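Toxin-like protein (Paenibacillus larvae subsp. larvae BRL-230010, PDB 5DZQ) catalyses mono-ADP-ribosyl transfer from NAD+ as a C3-like toxin and, like its relatives, probably modifies Rho-type GTPases of the host. Local coordinates at residues 49-52 against 53-57; 74-77 against 78-81; 123-126 against 127-131; 95-98 against 99-103. One frame throughout, in Å; residues are numbered along the deposited sequence.

Contact 1: residues 49-52 against 53-57; sequences ANAK and PFNTY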
# COMPACT_ATOMS: atom_id res chain seq x y z
N ALA B 49 3.73 8.61 4.71
CA ALA B 49 3.45 8.75 3.27
C ALA B 49 4.32 7.84 2.39
O ALA B 49 4.08 7.71 1.19
CB ALA B 49 3.65 10.22 2.84
N ASN B 50 5.34 7.23 2.98
CA ASN B 50 6.31 6.44 2.21
C ASN B 50 6.66 5.20 3.03
O ASN B 50 7.83 4.86 3.19
CB ASN B 50 7.56 7.29 1.88
CG ASN B 50 8.45 6.68 0.81
OD1 ASN B 50 7.96 6.01 -0.09
ND2 ASN B 50 9.76 6.95 0.89
N ALA B 51 5.65 4.54 3.59
CA ALA B 51 5.90 3.50 4.59
C ALA B 51 6.56 2.24 4.04
O ALA B 51 7.44 1.66 4.70
CB ALA B 51 4.60 3.13 5.29
N LYS B 52 6.15 1.79 2.86
CA LYS B 52 6.63 0.51 2.33
C LYS B 52 8.17 0.38 2.26
O LYS B 52 8.71 -0.63 2.71
CB LYS B 52 6.01 0.23 0.95
CG LYS B 52 6.51 -1.03 0.28
CD LYS B 52 5.88 -1.16 -1.11
CE LYS B 52 6.53 -2.26 -1.93
NZ LYS B 52 6.47 -3.57 -1.22
N PRO B 53 8.88 1.39 1.71
CA PRO B 53 10.34 1.19 1.67
C PRO B 53 11.01 1.07 3.05
O PRO B 53 11.99 0.33 3.17
CB PRO B 53 10.84 2.46 0.96
CG PRO B 53 9.67 3.01 0.27
CD PRO B 53 8.47 2.63 1.04
N PHE B 54 10.53 1.81 4.05
CA PHE B 54 10.99 1.64 5.42
C PHE B 54 10.74 0.20 5.89
O PHE B 54 11.62 -0.47 6.43
CB PHE B 54 10.27 2.59 6.39
CG PHE B 54 10.71 4.02 6.30
CD1 PHE B 54 10.08 4.90 5.42
CD2 PHE B 54 11.73 4.50 7.10
CE1 PHE B 54 10.47 6.24 5.33
CE2 PHE B 54 12.13 5.83 7.02
CZ PHE B 54 11.49 6.70 6.14
N ASN B 55 9.51 -0.25 5.73
CA ASN B 55 9.13 -1.54 6.29
C ASN B 55 9.71 -2.73 5.54
O ASN B 55 10.00 -3.76 6.15
CB ASN B 55 7.62 -1.64 6.37
CG ASN B 55 7.03 -0.65 7.36
OD1 ASN B 55 7.70 -0.24 8.30
ND2 ASN B 55 5.79 -0.25 7.14
N THR B 56 9.88 -2.62 4.22
CA THR B 56 10.48 -3.74 3.51
C THR B 56 11.96 -3.85 3.92
O THR B 56 12.49 -4.95 4.06
CB THR B 56 10.33 -3.60 1.97
OG1 THR B 56 10.88 -2.35 1.54
CG2 THR B 56 8.87 -3.63 1.59
N TYR B 57 12.62 -2.72 4.16
CA TYR B 57 14.00 -2.74 4.66
C TYR B 57 14.08 -3.43 6.03
O TYR B 57 14.96 -4.27 6.28
CB TYR B 57 14.58 -1.32 4.78
CG TYR B 57 15.93 -1.24 5.51
CD1 TYR B 57 17.10 -1.67 4.91
CD2 TYR B 57 16.02 -0.72 6.80
CE1 TYR B 57 18.33 -1.59 5.57
CE2 TYR B 57 17.24 -0.63 7.47
CZ TYR B 57 18.39 -1.07 6.86
OH TYR B 57 19.61 -0.99 7.52

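Contact 2: residues 74-77 against 78-81; sequences KILK and LDEA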
# COMPACT_ATOMS: atom_id res chain seq x y z
N LYS B 74 17.54 7.64 9.93
CA LYS B 74 16.13 8.04 10.04
C LYS B 74 15.37 7.13 10.99
O LYS B 74 14.50 7.58 11.75
CB LYS B 74 15.43 8.00 8.67
CG LYS B 74 16.03 8.89 7.60
CD LYS B 74 15.17 8.78 6.35
CE LYS B 74 15.87 9.35 5.13
NZ LYS B 74 15.06 9.15 3.90
N ILE B 75 15.66 5.84 10.91
CA ILE B 75 14.90 4.88 11.69
C ILE B 75 15.15 5.14 13.17
O ILE B 75 14.23 5.09 13.98
CB ILE B 75 15.27 3.42 11.30
CG1 ILE B 75 14.58 3.04 9.97
CG2 ILE B 75 14.85 2.45 12.40
CD1 ILE B 75 15.07 1.76 9.37
N LEU B 76 16.40 5.47 13.51
CA LEU B 76 16.70 5.76 14.91
C LEU B 76 15.94 6.99 15.40
O LEU B 76 15.47 7.02 16.54
CB LEU B 76 18.19 5.95 15.11
CG LEU B 76 18.93 4.63 14.96
CD1 LEU B 76 20.42 4.85 15.06
CD2 LEU B 76 18.46 3.64 16.02
N LYS B 77 15.82 8.00 14.55
CA LYS B 77 15.08 9.20 14.91
C LYS B 77 13.59 8.93 15.02
O LYS B 77 12.91 9.43 15.92
CB LYS B 77 15.34 10.33 13.90
CG LYS B 77 16.79 10.78 13.81
CD LYS B 77 16.90 12.15 13.14
CE LYS B 77 18.31 12.70 13.23
NZ LYS B 77 19.21 12.07 12.23
N LEU B 78 13.06 8.12 14.10
CA LEU B 78 11.64 7.78 14.14
C LEU B 78 11.32 6.97 15.40
O LEU B 78 10.31 7.20 16.06
CB LEU B 78 11.24 7.02 12.87
CG LEU B 78 9.77 6.78 12.57
CD1 LEU B 78 8.94 8.05 12.75
CD2 LEU B 78 9.65 6.25 11.14
N ASP B 79 12.20 6.04 15.74
CA ASP B 79 12.07 5.30 16.99
C ASP B 79 11.96 6.25 18.19
O ASP B 79 11.17 6.04 19.11
CB ASP B 79 13.27 4.38 17.21
CG ASP B 79 13.35 3.24 16.20
OD1 ASP B 79 12.37 3.01 15.46
OD2 ASP B 79 14.40 2.56 16.17
N GLU B 80 12.77 7.31 18.17
CA GLU B 80 12.82 8.24 19.29
C GLU B 80 11.57 9.09 19.35
O GLU B 80 11.04 9.38 20.42
CB GLU B 80 14.06 9.12 19.20
CG GLU B 80 15.34 8.39 19.58
CD GLU B 80 15.26 7.74 20.97
OE1 GLU B 80 14.78 8.39 21.92
OE2 GLU B 80 15.68 6.57 21.09
N ALA B 81 11.09 9.48 18.18
CA ALA B 81 9.84 10.22 18.08
C ALA B 81 8.70 9.41 18.71
O ALA B 81 7.95 9.93 19.54
CB ALA B 81 9.51 10.55 16.64

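Contact 3: residues 123-126 against 127-131; sequences KLRD and EYQGK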
# COMPACT_ATOMS: atom_id res chain seq x y z
N LYS B 123 -3.75 -26.16 10.47
CA LYS B 123 -2.30 -26.12 10.59
C LYS B 123 -1.81 -24.70 10.90
O LYS B 123 -0.94 -24.51 11.75
CB LYS B 123 -1.65 -26.63 9.31
CG LYS B 123 -0.16 -26.89 9.41
CD LYS B 123 0.49 -26.86 8.03
CE LYS B 123 1.93 -27.35 8.05
NZ LYS B 123 1.99 -28.83 8.24
N LEU B 124 -2.37 -23.71 10.21
CA LEU B 124 -1.98 -22.32 10.43
C LEU B 124 -2.29 -21.90 11.86
O LEU B 124 -1.45 -21.32 12.55
CB LEU B 124 -2.68 -21.40 9.44
CG LEU B 124 -2.29 -19.91 9.50
CD1 LEU B 124 -0.80 -19.73 9.28
CD2 LEU B 124 -3.08 -19.08 8.49
N ARG B 125 -3.51 -22.20 12.31
CA ARG B 125 -3.96 -21.82 13.65
C ARG B 125 -3.08 -22.44 14.75
O ARG B 125 -2.68 -21.76 15.68
CB ARG B 125 -5.42 -22.21 13.85
CG ARG B 125 -6.08 -21.57 15.07
CD ARG B 125 -7.54 -21.98 15.18
NE ARG B 125 -7.69 -23.42 14.98
CZ ARG B 125 -8.84 -24.08 15.08
NH1 ARG B 125 -9.95 -23.43 15.39
NH2 ARG B 125 -8.87 -25.39 14.87
N ASP B 126 -2.80 -23.74 14.64
CA ASP B 126 -1.91 -24.41 15.58
C ASP B 126 -0.53 -23.77 15.58
O ASP B 126 0.10 -23.61 16.63
CB ASP B 126 -1.78 -25.90 15.25
CG ASP B 126 -2.99 -26.70 15.72
OD1 ASP B 126 -3.60 -26.31 16.73
OD2 ASP B 126 -3.32 -27.71 15.06
N GLU B 127 -0.08 -23.38 14.40
CA GLU B 127 1.21 -22.74 14.25
C GLU B 127 1.21 -21.35 14.87
O GLU B 127 2.23 -20.89 15.37
CB GLU B 127 1.59 -22.68 12.77
CG GLU B 127 3.03 -22.26 12.49
CD GLU B 127 3.55 -22.83 11.18
OE1 GLU B 127 3.29 -24.02 10.90
OE2 GLU B 127 4.21 -22.08 10.43
N TYR B 128 0.05 -20.69 14.86
CA TYR B 128 -0.03 -19.27 15.22
C TYR B 128 -0.65 -18.96 16.58
O TYR B 128 -0.13 -18.14 17.34
CB TYR B 128 -0.82 -18.51 14.14
CG TYR B 128 0.03 -17.81 13.11
CD1 TYR B 128 1.18 -18.40 12.60
CD2 TYR B 128 -0.34 -16.56 12.62
CE1 TYR B 128 1.95 -17.76 11.64
CE2 TYR B 128 0.42 -15.91 11.66
CZ TYR B 128 1.57 -16.52 11.18
OH TYR B 128 2.32 -15.86 10.23
N GLN B 129 -1.78 -19.59 16.89
CA GLN B 129 -2.57 -19.20 18.05
C GLN B 129 -1.87 -19.48 19.38
O GLN B 129 -1.30 -20.55 19.59
CB GLN B 129 -3.94 -19.90 18.03
CG GLN B 129 -4.92 -19.35 19.06
CD GLN B 129 -6.30 -19.95 18.93
OE1 GLN B 129 -7.00 -19.73 17.94
NE2 GLN B 129 -6.72 -20.70 19.94
N GLY B 130 -1.92 -18.50 20.28
CA GLY B 130 -1.34 -18.64 21.61
C GLY B 130 0.10 -18.17 21.67
O GLY B 130 0.68 -18.08 22.75
N LYS B 131 0.66 -17.86 20.51
CA LYS B 131 2.08 -17.54 20.42
C LYS B 131 2.33 -16.04 20.22
O LYS B 131 1.44 -15.30 19.79
CB LYS B 131 2.72 -18.35 19.28
CG LYS B 131 2.76 -19.85 19.59
CD LYS B 131 2.91 -20.70 18.34
CE LYS B 131 4.37 -21.07 18.08
NZ LYS B 131 4.55 -21.84 16.80

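Contact 4: residues 95-98 against 99-103; sequences RGDD and TSIFG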
# COMPACT_ATOMS: atom_id res chain seq x y z
N ARG B 95 -6.07 -3.95 11.28
CA ARG B 95 -5.26 -4.01 10.05
C ARG B 95 -5.85 -5.03 9.11
O ARG B 95 -6.08 -6.16 9.54
CB ARG B 95 -3.82 -4.46 10.33
CG ARG B 95 -2.84 -3.42 10.72
CD ARG B 95 -1.44 -3.95 10.45
NE ARG B 95 -1.31 -4.34 9.05
CZ ARG B 95 -1.05 -3.49 8.06
NH1 ARG B 95 -0.89 -2.20 8.31
NH2 ARG B 95 -0.96 -3.93 6.81
N GLY B 96 -6.03 -4.70 7.84
CA GLY B 96 -6.30 -5.72 6.84
C GLY B 96 -4.98 -6.17 6.24
O GLY B 96 -4.01 -5.41 6.23
N ASP B 97 -4.91 -7.40 5.75
CA ASP B 97 -3.71 -7.87 5.06
C ASP B 97 -4.10 -8.89 4.02
O ASP B 97 -5.16 -9.51 4.11
CB ASP B 97 -2.69 -8.47 6.05
CG ASP B 97 -1.91 -7.41 6.83
OD1 ASP B 97 -1.09 -6.69 6.21
OD2 ASP B 97 -2.11 -7.31 8.07
N ASP B 98 -3.26 -9.08 2.99
CA ASP B 98 -3.48 -10.20 2.10
C ASP B 98 -2.76 -11.41 2.68
O ASP B 98 -2.07 -11.31 3.69
CB ASP B 98 -3.02 -9.89 0.66
CG ASP B 98 -1.57 -9.45 0.58
OD1 ASP B 98 -0.70 -10.09 1.21
OD2 ASP B 98 -1.30 -8.47 -0.15
N THR B 99 -2.92 -12.55 2.03
CA THR B 99 -2.46 -13.80 2.59
C THR B 99 -0.93 -13.96 2.60
O THR B 99 -0.41 -14.90 3.19
CB THR B 99 -3.07 -14.97 1.83
OG1 THR B 99 -2.41 -16.18 2.21
CG2 THR B 99 -2.89 -14.76 0.33
N SER B 100 -0.22 -13.04 1.95
CA SER B 100 1.23 -13.12 1.86
C SER B 100 1.90 -13.00 3.23
O SER B 100 3.02 -13.44 3.41
CB SER B 100 1.79 -12.04 0.91
OG SER B 100 1.61 -10.73 1.44
N ILE B 101 1.19 -12.42 4.21
CA ILE B 101 1.76 -12.30 5.55
C ILE B 101 1.99 -13.67 6.21
O ILE B 101 2.65 -13.75 7.25
CB ILE B 101 0.87 -11.48 6.49
CG1 ILE B 101 -0.48 -12.18 6.70
CG2 ILE B 101 0.68 -10.06 5.95
CD1 ILE B 101 -1.32 -11.54 7.78
N PHE B 102 1.46 -14.73 5.61
CA PHE B 102 1.59 -16.07 6.17
C PHE B 102 2.78 -16.85 5.61
O PHE B 102 3.13 -17.90 6.15
CB PHE B 102 0.32 -16.89 5.91
CG PHE B 102 -0.91 -16.32 6.57
CD1 PHE B 102 -0.86 -15.88 7.88
CD2 PHE B 102 -2.09 -16.21 5.86
CE1 PHE B 102 -1.99 -15.35 8.49
CE2 PHE B 102 -3.23 -15.67 6.46
CZ PHE B 102 -3.17 -15.25 7.78
N GLY B 103 3.38 -16.36 4.53
CA GLY B 103 4.48 -17.09 3.90
C GLY B 103 4.05 -17.89 2.68
O GLY B 103 2.86 -18.03 2.41

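Contact 1: residues 49-52 against 53-57
T56 and K52 are brought together by two torsions: the threonine sets OG1 between its own backbone N and carbonyl carbon (chi1 56°), facing back down the helix, while the lysine chain runs out extended and bends only at its last torsion (chi4 57°). OG1 consequently stands 3.0 Å from K52 O, although its proton has a second acceptor within range and the bond is not settled. The bend carries K52 NZ to 3.7 Å from T56 CG2, a touch of ammonium on methyl as the two chains pass at a slant. The same K52 carbonyl takes the backbone hydrogen bond from T56 N at 2.8 Å, and A51 O receives N55 N at 3.0 Å.

On another side of this first turn of helix 51-60, N50 crosses P53 at about a right angle, its OD1 3.5 Å from CG of the pyrrolidine ring. That oxygen is bonded elsewhere, to the backbone N of T99 of the second subunit. N50 O meets the F54 ring at its edge and in its plane, 3.2 Å from CD1. N55, meanwhile, turns its amide toward Y138 and Y47.

Chemically, the contact shows how a proline is accepted in the first turn of a helix: P53 has no N-H to give, and a first turn asks for none, so its ring can serve as apolar packing beside an asparagine whose OD1 is bonded to the second subunit.

Contact 2: residues 74-77 against 78-81
The carboxylate of D79 is the flat group that meets I75, and one of its faces is covered by that residue. I75 O sits almost straight above D79 CG, 3.0 Å away, and I75 CG2 lies on the same side but beyond the edge of the group, 3.8 Å from D79 OD2. The carbonyl and carboxylate oxygens are all acceptors, so this facing is an approach without a bond. Relief comes from beyond the two segments, where R185 forms a salt bridge with OD2 and Y138 OH bonds OD1; these donors probably offset the repulsion and fix the rotation of the group.

The torsion of D79 explains its place: CG stands anti to its own carbonyl carbon (chi1 -67°) and swings back along the helix, side by side with I75. The same I75 O takes the backbone bond from D79 N, at 2.8 Å. L78 N reaches K74 O at an equal distance of 2.8 Å, whereas E80 N meets L76 O less directly, at 3.2 Å and an N-H...O angle of 142°. E80 also folds its CG to 3.3 Å from L76 O.

Around this turn, L78 packs on V44 and Y47 of helix 38-49 and I75 on Y57 and L58 of helix 51-60, while L76, K77 and E80 are exposed. Such a division is that of an amphipathic alpha helix, here 69-83, within the N-terminal helical layer of a C3-like ADP-ribosyltransferase.

Contact 3: residues 123-126 against 127-131
L124 and Y128 form the tight side of this turn. The leucine methyl CD1 comes down over one face of the tyrosine ring, 4.2 Å from its centroid and 14° off the normal, displaced slightly toward the rim: a CH-pi contact. With CG of L124 anti to the backbone N (chi1 -176°), the branch points along the helix to the ring, and F106 and M194 pack about the same leucine. Y128 N is divided between L124 O and R125 O, both bonds weak, as the helix begins to unwind.

Helix 118-128 ends in this way and gives place to a type II beta turn from Y128 to K131, with G130 at its third position on a positive phi, a backbone shape suited to glycine. The turn delivers the chain to strand 132-135, an outer strand of the five-stranded mixed sheet, and K131 NZ reaches back to E127 O at 2.9 Å.

On the solvent side the backbone is still close, Q129 N meeting R125 O at a short 2.6 Å and in the carbonyl plane; only the side-chain ends are loose. R125 and Q129 run alongside each other, Q129 OE1 lying 3.5 Å from R125 CG, yet the guanidinium and amide planes are turned 76° apart, and OE1 takes a weak hydrogen bond from M194 N. K123 NZ and E127 OE1, though oppositely charged, remain 5.6 Å apart.

Contact 4: residues 95-98 against 99-103
D97 and I101 cross at about a right angle, the isoleucine laying CG2 3.7 Å and CD1 3.8 Å from D97 CB, so that apolar carbon covers the stem of an acidic side chain. The head of D97 is occupied by R95, which grips it side-on: NE gives to OD2 at 3.2 Å and NH2 to OD1 at 2.8 Å. Both carboxylate oxygens lie close to the guanidinium plane, whereas NH2 approaches OD1 from above the carboxylate plane. I101 CG1, which carries that CD1, stands over the centre of the F102 ring.

D98 is oriented differently. Its CG lies between the backbone N and the carbonyl carbon (chi1 56°), which folds OD1 forward to S100 N, 3.1 Å away. The separation of S100 OG from the same oxygen is so short that its exact value is doubtful. D98 O receives I101 N weakly, at 3.5 Å.

The bond from D98 to the residue two ahead is an Asx turn, here leading strand 91-97 into the 3-10 segment 99-102. R95, whose NH1 also reaches S140 O on the three-stranded sheet, probably corresponds to the arginine of the R-S-E signature that marks the NAD+ cleft in related ADP-ribosyltransferases.

All four contacts are local, yet each takes its chemistry from its place. Contacts 1 and 2 belong to consecutive helices, 51-60 and 69-83, which meet where Y57 CD2 packs 3.7 Å from I75 CD1; both are partly buried, and Y138 bonds a side chain in each. Contact 4, the surface one, begins on an outer strand of the five-stranded sheet; contact 3 packs against that sheet, and the two meet through L124 and Y128 against F102. Helical backbone bonds run through contacts 1, 2 and 3, whereas in contact 4 two aspartate carboxylates do much of the bonding. Contacts 2 and 4 use aspartate-arginine pairing differently: between distant residues in one, along a strand in the other.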